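Local atomic coordinates of multicopper oxidase type 1 (Nitrosomonas europaea, PDB entry 3G5W), a protein that binds copper in a mononuclear site and in clusters shared between subunits, and probably acts as a laccase-like multicopper oxidase. Residues A33-V38 and W118-V123; I58-M63 and M100-H105; K172-T177 and Y284-K289; Q178-K183 and I268-E273. All coordinates share one frame; numbering follows the deposited sequence.

Interaction 1 (A33-V38 and W118-V123); sequences APLIHV and WGPLIV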
loop_
_atom_site.group_PDB
_atom_site.type_symbol
_atom_site.label_atom_id
_atom_site.label_comp_id
_atom_site.label_asym_id
_atom_site.label_seq_id
_atom_site.Cartn_x
_atom_site.Cartn_y
_atom_site.Cartn_z
ATOM N N ALA A 33 22.474 7.086 9.352
ATOM C CA ALA A 33 23.403 6.756 10.418
ATOM C C ALA A 33 24.444 5.743 9.923
ATOM O O ALA A 33 24.292 5.182 8.832
ATOM C CB ALA A 33 22.642 6.205 11.605
ATOM N N PRO A 34 25.518 5.525 10.708
ATOM C CA PRO A 34 26.566 4.563 10.345
ATOM C C PRO A 34 26.062 3.158 9.998
ATOM O O PRO A 34 25.155 2.631 10.651
ATOM C CB PRO A 34 27.453 4.534 11.596
ATOM C CG PRO A 34 27.294 5.928 12.167
ATOM C CD PRO A 34 25.831 6.216 11.976
ATOM N N LEU A 35 26.647 2.574 8.956
ATOM C CA LEU A 35 26.367 1.200 8.601
ATOM C C LEU A 35 26.905 0.282 9.681
ATOM O O LEU A 35 28.088 0.351 10.036
ATOM C CB LEU A 35 27.012 0.846 7.253
ATOM C CG LEU A 35 27.099 -0.641 6.893
ATOM C CD1 LEU A 35 25.693 -1.225 6.615
ATOM C CD2 LEU A 35 28.034 -0.837 5.710
ATOM N N ILE A 36 26.027 -0.557 10.218
ATOM C CA ILE A 36 26.446 -1.641 11.095
ATOM C C ILE A 36 26.358 -2.935 10.300
ATOM O O ILE A 36 25.274 -3.359 9.878
ATOM C CB ILE A 36 25.610 -1.720 12.409
ATOM C CG1 ILE A 36 25.712 -0.405 13.197
ATOM C CG2 ILE A 36 26.088 -2.890 13.263
ATOM C CD1 ILE A 36 24.846 -0.356 14.454
ATOM N N HIS A 37 27.518 -3.548 10.087
ATOM C CA HIS A 37 27.635 -4.706 9.229
ATOM C C HIS A 37 28.335 -5.823 9.999
ATOM O O HIS A 37 29.547 -5.758 10.263
ATOM C CB HIS A 37 28.394 -4.315 7.961
ATOM C CG HIS A 37 28.400 -5.371 6.899
ATOM N ND1 HIS A 37 27.449 -6.368 6.829
ATOM C CD2 HIS A 37 29.225 -5.563 5.845
ATOM C CE1 HIS A 37 27.698 -7.134 5.782
ATOM N NE2 HIS A 37 28.772 -6.670 5.170
ATOM N N VAL A 38 27.545 -6.824 10.375
ATOM C CA VAL A 38 27.964 -7.884 11.284
ATOM C C VAL A 38 27.539 -9.265 10.785
ATOM O O VAL A 38 26.708 -9.382 9.878
ATOM C CB VAL A 38 27.415 -7.658 12.740
ATOM C CG1 VAL A 38 27.974 -6.371 13.345
ATOM C CG2 VAL A 38 25.886 -7.646 12.774
ATOM N N TRP A 118 17.925 7.270 11.738
ATOM C CA TRP A 118 17.850 5.928 11.156
ATOM C C TRP A 118 19.102 5.576 10.358
ATOM O O TRP A 118 19.766 6.441 9.778
ATOM C CB TRP A 118 16.577 5.752 10.294
ATOM C CG TRP A 118 16.197 6.980 9.490
ATOM C CD1 TRP A 118 15.253 7.920 9.819
ATOM C CD2 TRP A 118 16.765 7.404 8.244
ATOM N NE1 TRP A 118 15.206 8.898 8.860
ATOM C CE2 TRP A 118 16.122 8.610 7.882
ATOM C CE3 TRP A 118 17.754 6.883 7.398
ATOM C CZ2 TRP A 118 16.433 9.302 6.705
ATOM C CZ3 TRP A 118 18.069 7.575 6.232
ATOM C CH2 TRP A 118 17.403 8.771 5.896
ATOM N N GLY A 119 19.418 4.288 10.342
ATOM C CA GLY A 119 20.553 3.770 9.587
ATOM C C GLY A 119 20.358 2.289 9.360
ATOM O O GLY A 119 19.425 1.699 9.919
ATOM N N PRO A 120 21.220 1.683 8.528
ATOM C CA PRO A 120 21.074 0.272 8.173
ATOM C C PRO A 120 21.837 -0.702 9.078
ATOM O O PRO A 120 22.957 -0.419 9.519
ATOM C CB PRO A 120 21.616 0.229 6.745
ATOM C CG PRO A 120 22.690 1.299 6.718
ATOM C CD PRO A 120 22.346 2.316 7.809
ATOM N N LEU A 121 21.221 -1.848 9.348
ATOM C CA LEU A 121 21.868 -2.900 10.110
ATOM C C LEU A 121 21.874 -4.143 9.233
ATOM O O LEU A 121 20.837 -4.799 9.059
ATOM C CB LEU A 121 21.124 -3.135 11.427
ATOM C CG LEU A 121 21.403 -4.362 12.303
ATOM C CD1 LEU A 121 22.863 -4.425 12.715
ATOM C CD2 LEU A 121 20.493 -4.336 13.529
ATOM N N ILE A 122 23.026 -4.435 8.639
ATOM C CA ILE A 122 23.120 -5.567 7.713
ATOM C C ILE A 122 23.737 -6.770 8.413
ATOM O O ILE A 122 24.901 -6.740 8.818
ATOM C CB ILE A 122 23.898 -5.228 6.414
ATOM C CG1 ILE A 122 23.319 -3.986 5.716
ATOM C CG2 ILE A 122 23.935 -6.442 5.470
ATOM C CD1 ILE A 122 21.816 -4.026 5.442
ATOM N N VAL A 123 22.934 -7.814 8.572
ATOM C CA VAL A 123 23.378 -9.028 9.234
ATOM C C VAL A 123 23.599 -10.103 8.173
ATOM O O VAL A 123 22.644 -10.578 7.546
ATOM C CB VAL A 123 22.355 -9.517 10.293
ATOM C CG1 VAL A 123 22.894 -10.719 11.051
ATOM C CG2 VAL A 123 22.004 -8.395 11.262
#

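Interaction 2 (I58-M63 and M100-H105); sequences IHWHGM and MWYHCH. With CU (copper (II) ion), chain G; C2O (Cu-O-Cu linkage), chain K; C1O (Cu-O linkage), chain L.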
loop_
_atom_site.group_PDB
_atom_site.type_symbol
_atom_site.label_atom_id
_atom_site.label_comp_id
_atom_site.label_asym_id
_atom_site.label_seq_id
_atom_site.Cartn_x
_atom_site.Cartn_y
_atom_site.Cartn_z
ATOM N N ILE A 58 17.416 3.847 20.782
ATOM C CA ILE A 58 17.612 3.156 19.513
ATOM C C ILE A 58 16.908 1.818 19.555
ATOM O O ILE A 58 17.197 0.963 20.402
ATOM C CB ILE A 58 19.085 2.940 19.122
ATOM C CG1 ILE A 58 19.845 4.262 19.078
ATOM C CG2 ILE A 58 19.165 2.241 17.738
ATOM C CD1 ILE A 58 21.283 4.116 18.630
ATOM N N HIS A 59 15.979 1.643 18.620
ATOM C CA HIS A 59 15.323 0.374 18.436
ATOM C C HIS A 59 15.967 -0.344 17.252
ATOM O O HIS A 59 16.231 0.260 16.216
ATOM C CB HIS A 59 13.820 0.573 18.212
ATOM C CG HIS A 59 13.137 -0.645 17.687
ATOM N ND1 HIS A 59 13.164 -1.853 18.349
ATOM C CD2 HIS A 59 12.438 -0.853 16.546
ATOM C CE1 HIS A 59 12.489 -2.748 17.649
ATOM N NE2 HIS A 59 12.054 -2.169 16.544
ATOM N N TRP A 60 16.224 -1.633 17.425
ATOM C CA TRP A 60 16.902 -2.441 16.426
ATOM C C TRP A 60 15.843 -3.256 15.676
ATOM O O TRP A 60 15.483 -4.371 16.070
ATOM C CB TRP A 60 17.982 -3.300 17.102
ATOM C CG TRP A 60 18.812 -2.462 18.058
ATOM C CD1 TRP A 60 18.581 -2.273 19.395
ATOM C CD2 TRP A 60 19.953 -1.655 17.731
ATOM N NE1 TRP A 60 19.519 -1.416 19.919
ATOM C CE2 TRP A 60 20.369 -1.016 18.922
ATOM C CE3 TRP A 60 20.668 -1.413 16.548
ATOM C CZ2 TRP A 60 21.480 -0.158 18.969
ATOM C CZ3 TRP A 60 21.767 -0.560 16.593
ATOM C CH2 TRP A 60 22.159 0.058 17.800
ATOM N N HIS A 61 15.331 -2.654 14.606
ATOM C CA HIS A 61 14.176 -3.185 13.863
ATOM C C HIS A 61 14.548 -4.436 13.087
ATOM O O HIS A 61 15.305 -4.370 12.116
ATOM C CB HIS A 61 13.630 -2.129 12.896
ATOM C CG HIS A 61 12.341 -2.525 12.236
ATOM N ND1 HIS A 61 11.250 -1.685 12.176
ATOM C CD2 HIS A 61 11.963 -3.679 11.633
ATOM C CE1 HIS A 61 10.257 -2.301 11.552
ATOM N NE2 HIS A 61 10.666 -3.510 11.207
ATOM N N GLY A 62 13.986 -5.563 13.503
ATOM C CA GLY A 62 14.284 -6.857 12.897
ATOM C C GLY A 62 15.092 -7.754 13.816
ATOM O O GLY A 62 15.189 -8.963 13.584
ATOM N N MET A 63 15.689 -7.167 14.850
ATOM C CA MET A 63 16.388 -7.951 15.856
ATOM C C MET A 63 15.359 -8.564 16.796
ATOM O O MET A 63 14.563 -7.847 17.403
ATOM C CB MET A 63 17.401 -7.101 16.637
ATOM C CG MET A 63 18.642 -6.656 15.853
ATOM S SD MET A 63 19.658 -8.024 15.225
ATOM C CE MET A 63 19.013 -8.189 13.563
ATOM N N MET A 100 18.245 -5.369 7.970
ATOM C CA MET A 100 17.542 -4.790 9.105
ATOM C C MET A 100 17.901 -3.305 9.184
ATOM O O MET A 100 18.662 -2.794 8.359
ATOM C CB MET A 100 17.890 -5.532 10.401
ATOM C CG MET A 100 17.918 -7.068 10.284
ATOM S SD MET A 100 16.396 -7.815 9.646
ATOM C CE MET A 100 16.740 -9.550 9.927
ATOM N N TRP A 101 17.345 -2.607 10.164
ATOM C CA TRP A 101 17.685 -1.207 10.353
ATOM C C TRP A 101 17.480 -0.787 11.792
ATOM O O TRP A 101 16.952 -1.554 12.605
ATOM C CB TRP A 101 16.930 -0.299 9.362
ATOM C CG TRP A 101 15.430 -0.245 9.506
ATOM C CD1 TRP A 101 14.565 -1.299 9.521
ATOM C CD2 TRP A 101 14.617 0.938 9.600
ATOM N NE1 TRP A 101 13.271 -0.850 9.630
ATOM C CE2 TRP A 101 13.272 0.516 9.684
ATOM C CE3 TRP A 101 14.898 2.310 9.618
ATOM C CZ2 TRP A 101 12.204 1.418 9.797
ATOM C CZ3 TRP A 101 13.837 3.211 9.728
ATOM C CH2 TRP A 101 12.504 2.757 9.813
ATOM N N TYR A 102 17.944 0.414 12.112
ATOM C CA TYR A 102 17.783 0.938 13.445
ATOM C C TYR A 102 17.334 2.376 13.395
ATOM O O TYR A 102 17.655 3.114 12.466
ATOM C CB TYR A 102 19.045 0.758 14.290
ATOM C CG TYR A 102 20.296 1.482 13.834
ATOM C CD1 TYR A 102 21.139 0.924 12.876
ATOM C CD2 TYR A 102 20.675 2.695 14.423
ATOM C CE1 TYR A 102 22.304 1.569 12.480
ATOM C CE2 TYR A 102 21.838 3.354 14.034
ATOM C CZ TYR A 102 22.652 2.781 13.064
ATOM O OH TYR A 102 23.822 3.417 12.693
ATOM N N HIS A 103 16.552 2.751 14.392
ATOM C CA HIS A 103 15.997 4.086 14.457
ATOM C C HIS A 103 15.585 4.424 15.876
ATOM O O HIS A 103 15.427 3.539 16.725
ATOM C CB HIS A 103 14.806 4.241 13.485
ATOM C CG HIS A 103 13.682 3.274 13.713
ATOM N ND1 HIS A 103 12.697 3.482 14.655
ATOM C CD2 HIS A 103 13.352 2.124 13.077
ATOM C CE1 HIS A 103 11.825 2.490 14.609
ATOM N NE2 HIS A 103 12.201 1.653 13.661
ATOM N N CYS A 104 15.413 5.713 16.128
ATOM C CA CYS A 104 14.890 6.164 17.404
ATOM C C CYS A 104 13.443 5.708 17.530
ATOM O O CYS A 104 12.757 5.565 16.521
ATOM C CB CYS A 104 14.949 7.681 17.474
ATOM S SG CYS A 104 14.584 8.306 19.115
ATOM N N HIS A 105 12.982 5.478 18.758
ATOM C CA HIS A 105 11.582 5.115 18.989
ATOM C C HIS A 105 10.859 6.124 19.890
ATOM O O HIS A 105 9.792 5.823 20.432
ATOM C CB HIS A 105 11.469 3.703 19.566
ATOM C CG HIS A 105 10.326 2.904 19.005
ATOM N ND1 HIS A 105 9.007 3.285 19.143
ATOM C CD2 HIS A 105 10.309 1.746 18.299
ATOM C CE1 HIS A 105 8.228 2.395 18.552
ATOM N NE2 HIS A 105 8.994 1.454 18.028
HETATM CU CU CU G . 14.698 10.445 18.995
HETATM CU CU2 C2O K . 8.252 -0.308 17.114
HETATM CU CU3 C2O K . 11.009 0.146 12.931
HETATM O O1 C2O K . 9.292 0.110 15.485
HETATM CU CU4 C1O L . 10.671 -3.101 15.437
HETATM O O3 C1O L . 11.732 -5.572 15.576
#

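Interaction 3 (K172-T177 and Y284-K289); sequences KSFPET and YVWKDK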
loop_
_atom_site.group_PDB
_atom_site.type_symbol
_atom_site.label_atom_id
_atom_site.label_comp_id
_atom_site.label_asym_id
_atom_site.label_seq_id
_atom_site.Cartn_x
_atom_site.Cartn_y
_atom_site.Cartn_z
ATOM N N LYS A 172 19.144 12.248 0.239
ATOM C CA LYS A 172 19.238 13.160 -0.915
ATOM C C LYS A 172 18.091 12.987 -1.903
ATOM O O LYS A 172 17.616 11.875 -2.129
ATOM C CB LYS A 172 20.567 13.013 -1.662
ATOM C CG LYS A 172 21.819 13.223 -0.810
ATOM C CD LYS A 172 21.861 14.601 -0.147
ATOM C CE LYS A 172 22.563 15.633 -0.997
ATOM N NZ LYS A 172 23.302 16.592 -0.103
ATOM N N SER A 173 17.651 14.097 -2.490
ATOM C CA SER A 173 16.718 14.052 -3.610
ATOM C C SER A 173 17.478 14.156 -4.930
ATOM O O SER A 173 18.528 14.799 -5.009
ATOM C CB SER A 173 15.694 15.187 -3.524
ATOM O OG SER A 173 15.025 15.206 -2.272
ATOM N N PHE A 174 16.947 13.510 -5.960
ATOM C CA PHE A 174 17.385 13.750 -7.320
ATOM C C PHE A 174 17.245 15.260 -7.598
ATOM O O PHE A 174 16.249 15.869 -7.190
ATOM C CB PHE A 174 16.512 12.957 -8.294
ATOM C CG PHE A 174 16.996 13.004 -9.716
ATOM C CD1 PHE A 174 16.530 13.977 -10.591
ATOM C CD2 PHE A 174 17.928 12.080 -10.174
ATOM C CE1 PHE A 174 16.987 14.030 -11.911
ATOM C CE2 PHE A 174 18.388 12.123 -11.483
ATOM C CZ PHE A 174 17.916 13.100 -12.350
ATOM N N PRO A 175 18.208 15.859 -8.326
ATOM C CA PRO A 175 19.370 15.257 -8.995
ATOM C C PRO A 175 20.647 15.103 -8.160
ATOM O O PRO A 175 21.726 14.948 -8.734
ATOM C CB PRO A 175 19.619 16.218 -10.163
ATOM C CG PRO A 175 19.199 17.558 -9.626
ATOM C CD PRO A 175 18.124 17.312 -8.583
ATOM N N GLU A 176 20.533 15.128 -6.837
ATOM C CA GLU A 176 21.717 15.001 -5.980
ATOM C C GLU A 176 21.927 13.593 -5.398
ATOM O O GLU A 176 22.792 13.374 -4.540
ATOM C CB GLU A 176 21.713 16.079 -4.901
ATOM C CG GLU A 176 22.059 17.445 -5.465
ATOM C CD GLU A 176 21.861 18.566 -4.473
ATOM O OE1 GLU A 176 22.243 18.401 -3.294
ATOM O OE2 GLU A 176 21.325 19.617 -4.882
ATOM N N THR A 177 21.139 12.640 -5.889
ATOM C CA THR A 177 21.416 11.219 -5.690
ATOM C C THR A 177 22.598 10.806 -6.572
ATOM O O THR A 177 23.141 11.634 -7.301
ATOM C CB THR A 177 20.174 10.362 -6.028
ATOM O OG1 THR A 177 19.665 10.749 -7.308
ATOM C CG2 THR A 177 19.093 10.572 -4.991
ATOM N N TYR A 284 21.762 13.468 -21.842
ATOM C CA TYR A 284 21.858 12.861 -20.496
ATOM C C TYR A 284 22.130 13.862 -19.370
ATOM O O TYR A 284 23.171 14.523 -19.347
ATOM C CB TYR A 284 22.874 11.714 -20.471
ATOM C CG TYR A 284 22.932 10.922 -19.170
ATOM C CD1 TYR A 284 24.156 10.541 -18.618
ATOM C CD2 TYR A 284 21.763 10.554 -18.493
ATOM C CE1 TYR A 284 24.216 9.810 -17.433
ATOM C CE2 TYR A 284 21.812 9.830 -17.311
ATOM C CZ TYR A 284 23.034 9.461 -16.784
ATOM O OH TYR A 284 23.069 8.745 -15.611
ATOM N N VAL A 285 21.187 13.937 -18.434
ATOM C CA VAL A 285 21.226 14.868 -17.299
ATOM C C VAL A 285 22.532 14.777 -16.493
ATOM O O VAL A 285 23.004 15.772 -15.931
ATOM C CB VAL A 285 20.000 14.651 -16.359
ATOM C CG1 VAL A 285 19.982 13.233 -15.792
ATOM C CG2 VAL A 285 19.951 15.705 -15.236
ATOM N N TRP A 286 23.111 13.580 -16.458
ATOM C CA TRP A 286 24.270 13.321 -15.626
ATOM C C TRP A 286 25.547 13.080 -16.422
ATOM O O TRP A 286 26.472 12.422 -15.935
ATOM C CB TRP A 286 23.984 12.149 -14.687
ATOM C CG TRP A 286 23.274 12.529 -13.420
ATOM C CD1 TRP A 286 23.090 13.793 -12.919
ATOM C CD2 TRP A 286 22.705 11.633 -12.464
ATOM N NE1 TRP A 286 22.427 13.733 -11.720
ATOM C CE2 TRP A 286 22.178 12.419 -11.416
ATOM C CE3 TRP A 286 22.584 10.237 -12.391
ATOM C CZ2 TRP A 286 21.538 11.855 -10.306
ATOM C CZ3 TRP A 286 21.945 9.680 -11.300
ATOM C CH2 TRP A 286 21.431 10.489 -10.266
ATOM N N LYS A 287 25.613 13.629 -17.633
ATOM C CA LYS A 287 26.813 13.491 -18.458
ATOM C C LYS A 287 28.052 14.095 -17.787
ATOM O O LYS A 287 29.161 13.609 -17.991
ATOM C CB LYS A 287 26.596 14.069 -19.868
ATOM C CG LYS A 287 26.348 15.569 -19.944
ATOM C CD LYS A 287 26.167 16.005 -21.400
ATOM C CE LYS A 287 26.186 17.524 -21.555
ATOM N NZ LYS A 287 27.562 18.046 -21.861
ATOM N N ASP A 288 27.845 15.125 -16.968
ATOM C CA ASP A 288 28.942 15.837 -16.291
ATOM C C ASP A 288 28.918 15.717 -14.759
ATOM O O ASP A 288 29.520 16.535 -14.050
ATOM C CB ASP A 288 28.932 17.316 -16.694
ATOM C CG ASP A 288 29.326 17.529 -18.146
ATOM O OD1 ASP A 288 30.426 17.078 -18.541
ATOM O OD2 ASP A 288 28.535 18.150 -18.892
ATOM N N LYS A 289 28.230 14.697 -14.259
ATOM C CA LYS A 289 28.056 14.501 -12.824
ATOM C C LYS A 289 29.358 14.090 -12.138
ATOM O O LYS A 289 30.082 13.217 -12.625
ATOM C CB LYS A 289 26.972 13.449 -12.568
ATOM C CG LYS A 289 26.098 13.720 -11.345
ATOM C CD LYS A 289 26.413 12.790 -10.209
ATOM C CE LYS A 289 25.192 12.572 -9.322
ATOM N NZ LYS A 289 24.743 13.778 -8.568
#

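Interaction 4 (Q178-K183 and I268-E273); sequences QPIRVK and IMTTIE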
loop_
_atom_site.group_PDB
_atom_site.type_symbol
_atom_site.label_atom_id
_atom_site.label_comp_id
_atom_site.label_asym_id
_atom_site.label_seq_id
_atom_site.Cartn_x
_atom_site.Cartn_y
_atom_site.Cartn_z
ATOM N N GLN A 178 22.999 9.535 -6.511
ATOM C CA GLN A 178 24.135 9.048 -7.297
ATOM C C GLN A 178 23.732 7.915 -8.232
ATOM O O GLN A 178 22.908 7.080 -7.867
ATOM C CB GLN A 178 25.268 8.565 -6.373
ATOM C CG GLN A 178 25.891 9.665 -5.524
ATOM C CD GLN A 178 26.615 10.708 -6.347
ATOM O OE1 GLN A 178 27.255 10.395 -7.350
ATOM N NE2 GLN A 178 26.522 11.963 -5.921
ATOM N N PRO A 179 24.329 7.865 -9.437
ATOM C CA PRO A 179 24.018 6.745 -10.324
ATOM C C PRO A 179 24.555 5.436 -9.751
ATOM O O PRO A 179 25.558 5.434 -9.029
ATOM C CB PRO A 179 24.754 7.104 -11.615
ATOM C CG PRO A 179 25.898 8.000 -11.171
ATOM C CD PRO A 179 25.317 8.795 -10.033
ATOM N N ILE A 180 23.863 4.344 -10.045
ATOM C CA ILE A 180 24.338 3.004 -9.719
ATOM C C ILE A 180 25.119 2.544 -10.937
ATOM O O ILE A 180 24.555 2.419 -12.010
ATOM C CB ILE A 180 23.142 2.081 -9.387
ATOM C CG1 ILE A 180 22.524 2.521 -8.047
ATOM C CG2 ILE A 180 23.554 0.583 -9.372
ATOM C CD1 ILE A 180 21.126 1.967 -7.758
ATOM N N ARG A 181 26.430 2.350 -10.784
ATOM C CA ARG A 181 27.292 2.071 -11.937
ATOM C C ARG A 181 27.645 0.599 -12.022
ATOM O O ARG A 181 28.154 0.018 -11.062
ATOM C CB ARG A 181 28.562 2.933 -11.915
ATOM C CG ARG A 181 28.286 4.404 -12.121
ATOM C CD ARG A 181 29.546 5.235 -12.147
ATOM N NE ARG A 181 29.270 6.568 -12.683
ATOM C CZ ARG A 181 30.171 7.537 -12.802
ATOM N NH1 ARG A 181 31.426 7.335 -12.413
ATOM N NH2 ARG A 181 29.815 8.713 -13.307
ATOM N N VAL A 182 27.372 0.007 -13.180
ATOM C CA VAL A 182 27.511 -1.438 -13.376
ATOM C C VAL A 182 28.161 -1.763 -14.716
ATOM O O VAL A 182 28.388 -0.874 -15.540
ATOM C CB VAL A 182 26.135 -2.160 -13.328
ATOM C CG1 VAL A 182 25.484 -2.027 -11.946
ATOM C CG2 VAL A 182 25.205 -1.640 -14.428
ATOM N N LYS A 183 28.453 -3.046 -14.923
ATOM C CA LYS A 183 28.813 -3.551 -16.246
ATOM C C LYS A 183 28.019 -4.816 -16.536
ATOM O O LYS A 183 27.474 -5.435 -15.626
ATOM C CB LYS A 183 30.320 -3.810 -16.358
ATOM C CG LYS A 183 30.819 -5.038 -15.620
ATOM C CD LYS A 183 32.341 -5.051 -15.550
ATOM C CE LYS A 183 32.842 -6.284 -14.806
ATOM N NZ LYS A 183 32.437 -6.306 -13.356
ATOM N N ILE A 268 12.575 10.874 -5.248
ATOM C CA ILE A 268 13.128 9.516 -5.190
ATOM C C ILE A 268 13.379 8.982 -6.608
ATOM O O ILE A 268 12.493 8.423 -7.259
ATOM C CB ILE A 268 12.240 8.570 -4.316
ATOM C CG1 ILE A 268 12.263 9.050 -2.857
ATOM C CG2 ILE A 268 12.729 7.112 -4.392
ATOM C CD1 ILE A 268 11.182 8.454 -1.945
ATOM N N MET A 269 14.607 9.176 -7.066
ATOM C CA MET A 269 14.971 8.919 -8.450
ATOM C C MET A 269 16.493 8.831 -8.591
ATOM O O MET A 269 17.227 9.642 -8.017
ATOM C CB MET A 269 14.394 10.048 -9.315
ATOM C CG MET A 269 14.753 10.035 -10.775
ATOM S SD MET A 269 13.438 10.727 -11.811
ATOM C CE MET A 269 13.220 12.383 -11.151
ATOM N N THR A 270 16.958 7.827 -9.331
ATOM C CA THR A 270 18.344 7.789 -9.806
ATOM C C THR A 270 18.410 7.040 -11.146
ATOM O O THR A 270 17.368 6.750 -11.752
ATOM C CB THR A 270 19.354 7.239 -8.738
ATOM O OG1 THR A 270 20.697 7.463 -9.189
ATOM C CG2 THR A 270 19.163 5.748 -8.459
ATOM N N THR A 271 19.620 6.764 -11.625
ATOM C CA THR A 271 19.794 5.957 -12.832
ATOM C C THR A 271 20.753 4.803 -12.594
ATOM O O THR A 271 21.568 4.840 -11.665
ATOM C CB THR A 271 20.314 6.794 -14.031
ATOM O OG1 THR A 271 21.645 7.250 -13.759
ATOM C CG2 THR A 271 19.418 7.989 -14.294
ATOM N N ILE A 272 20.643 3.784 -13.440
ATOM C CA ILE A 272 21.648 2.735 -13.560
ATOM C C ILE A 272 22.453 3.022 -14.829
ATOM O O ILE A 272 21.876 3.138 -15.911
ATOM C CB ILE A 272 20.996 1.334 -13.676
ATOM C CG1 ILE A 272 20.261 0.963 -12.380
ATOM C CG2 ILE A 272 22.044 0.272 -14.051
ATOM C CD1 ILE A 272 19.249 -0.170 -12.555
ATOM N N GLU A 273 23.772 3.144 -14.684
ATOM C CA GLU A 273 24.686 3.412 -15.812
ATOM C C GLU A 273 25.579 2.204 -16.101
ATOM O O GLU A 273 26.365 1.795 -15.244
ATOM C CB GLU A 273 25.591 4.615 -15.498
ATOM C CG GLU A 273 24.878 5.943 -15.264
ATOM C CD GLU A 273 25.814 7.060 -14.810
ATOM O OE1 GLU A 273 25.383 8.238 -14.825
ATOM O OE2 GLU A 273 26.976 6.778 -14.430
HETATM O O HOH W 1 27.105 10.224 -14.393
#

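Interaction 1 (A33-V38 and W118-V123)
With CG anti to its backbone N (chi1 -171°) and the imidazole turned by a chi2 of 23°, His-37 brings ND1 beside Ile-122, whose CG2 is likewise anti to its own N. ND1 donates to Ile-122 O at 3.3 Å; the oxygen lies in the ring plane, yet the N-H reaches it from above the carbonyl plane. Val-38 N holds the same oxygen at 3.1 Å, so two donors grip it. An alanine in place of His-37 would probably take one of the two N-H donors from Ile-122 O, leaving the Val-38 amide, and uncover the CB and CG2 of Ile-122. On the same face, Leu-35 CD1 rests against Ile-122 CG1 (3.8 Å) and Pro-120 CG. On the other face of the sheet, Ile-36 CG2 meets Leu-121 CD1 at 3.6 Å. The parallel strands 35-39 and 118-124 lie between strands 306-308 and 98-103; strand 137-146 packs on Leu-35 and Pro-120, strand 2-15 on Ile-36 and Val-38.

Interaction 2 (I58-M63 and M100-H105)
His-59 pairs with His-103 and His-61 with Trp-101 on antiparallel strands of a cupredoxin-type domain, all four side chains on one face; the His-X-His and His-Cys-His sequences supply copper ligands. In His-61, CB lies 3.4 Å from Trp-101 O, and CG has Trp-101 NE1 3.2 Å above the ring, toward its rim, in an offset stack with planes 30° apart. CD2 lies 3.7 Å from Trp-101 NE1. ND1 binds a copper of the Cu-O-Cu group, which His-103 NE2 also binds; CE1 lies near Trp-101 NE1 too, and NE2 is hydrogen-bonded to Asp-226 of the second subunit. His-253 of that subunit completes this copper's protein ligands, so the cluster bridges two chains. His-59 NE2 takes the copper of the Cu-O group, His-105 NE2 the other copper of the Cu-O-Cu group. Beyond the strand, Cys-104 SG binds the mononuclear copper at 2.1 Å. On the opposite face Trp-60 CZ3 lies over the Tyr-102 ring, 3.7 Å from CG. His-103 ND1 donates to Cys-104 O at 2.8 Å, with that oxygen in the imidazole plane.

Interaction 3 (K172-T177 and Y284-K289)
Pro-175 O is held by two donors: Lys-289 NZ at 3.2 Å, in the carbonyl plane, and Trp-286 NE1 at 3.3 Å, a bent bond of 136°. The lysine chain, bent at chi2 and chi4, runs with CE across one face of the indole, and NZ also makes a weak bond to Thr-177 O. Phe-174 covers the opposite face: its CE2 sits 3.4 Å from Trp-286 CZ2, the two rings inclined at 41°. At its far tip Phe-174 CZ meets Val-285 CG1 at 4.0 Å. Thr-177 OG1 lies in the indole plane, 3.5 Å from CH2, while its own hydrogen bond goes to Met-269 O. A leucine in place of Trp-286 would probably cost Pro-175 O one of its donors and open a gap between Phe-174 and the Lys-289 chain. Val-285 packs on His-76 of the third subunit. This is loop-to-loop packing of a cis-proline segment against two type I beta turns, away from the copper sites.

Interaction 4 (Q178-K183 and I268-E273)
A parallel pair at the edge of the second domain's five-stranded sheet joins strand 180-182 to strand 269-274. Three backbone bonds hold it, among them Ile-180 N to Thr-271 O at 2.9 Å. Arg-181 and Glu-273 run side by side on one face, pointing the same way. The arginine, extended from CG to NE, offers NE to Glu-273 OE2 at 2.9 Å, a salt bridge in which guanidinium and carboxylate lie nearly coplanar, 26° apart. A water bridges the pair, giving a hydrogen to Glu-273 OE1 and accepting from Arg-181 NH2. OE1 is also hydrogen-bonded to Tyr-284 OH, so both oxygens are engaged; the adjacent guanidinium would probably favour the charged carboxylate. Pro-179 CB packs against the carboxylate carbon, Glu-273 CD, at 3.4 Å. Thr-270, with OG1 anti to its N (chi1 -170°), donates to Gln-178 O at 2.6 Å, from well above the carbonyl plane. On the other face Val-182 CG2 meets Ile-272 CG2 at 3.7 Å, while Ile-180 and Val-182 pack on strand 187-194 of the facing sheet. Such packing of one sheet on another is that of the cupredoxin beta sandwich.

How the interactions relate
From the N terminus, residues 33-38 open the first loop, which residues 118-123 close as interaction 1. Interaction 2 (58-63 with 100-105) is nested inside it, and both belong to one sheet of the first domain: strands 98-103 and 118-124 are neighbours, and Tyr-102 OH reaches back to Pro-34 O. The chain then enters the second domain, where residues 172-177 and 178-183 follow each other directly. Interaction 4 closes first, at 268-273, inside the larger loop that interaction 3 closes at 284-289. Those two touch through Tyr-284 OH with Glu-273 OE1 and Thr-177 OG1 with Met-269 O. Interactions 2 and 3 lie about 31 Å apart, centre to centre.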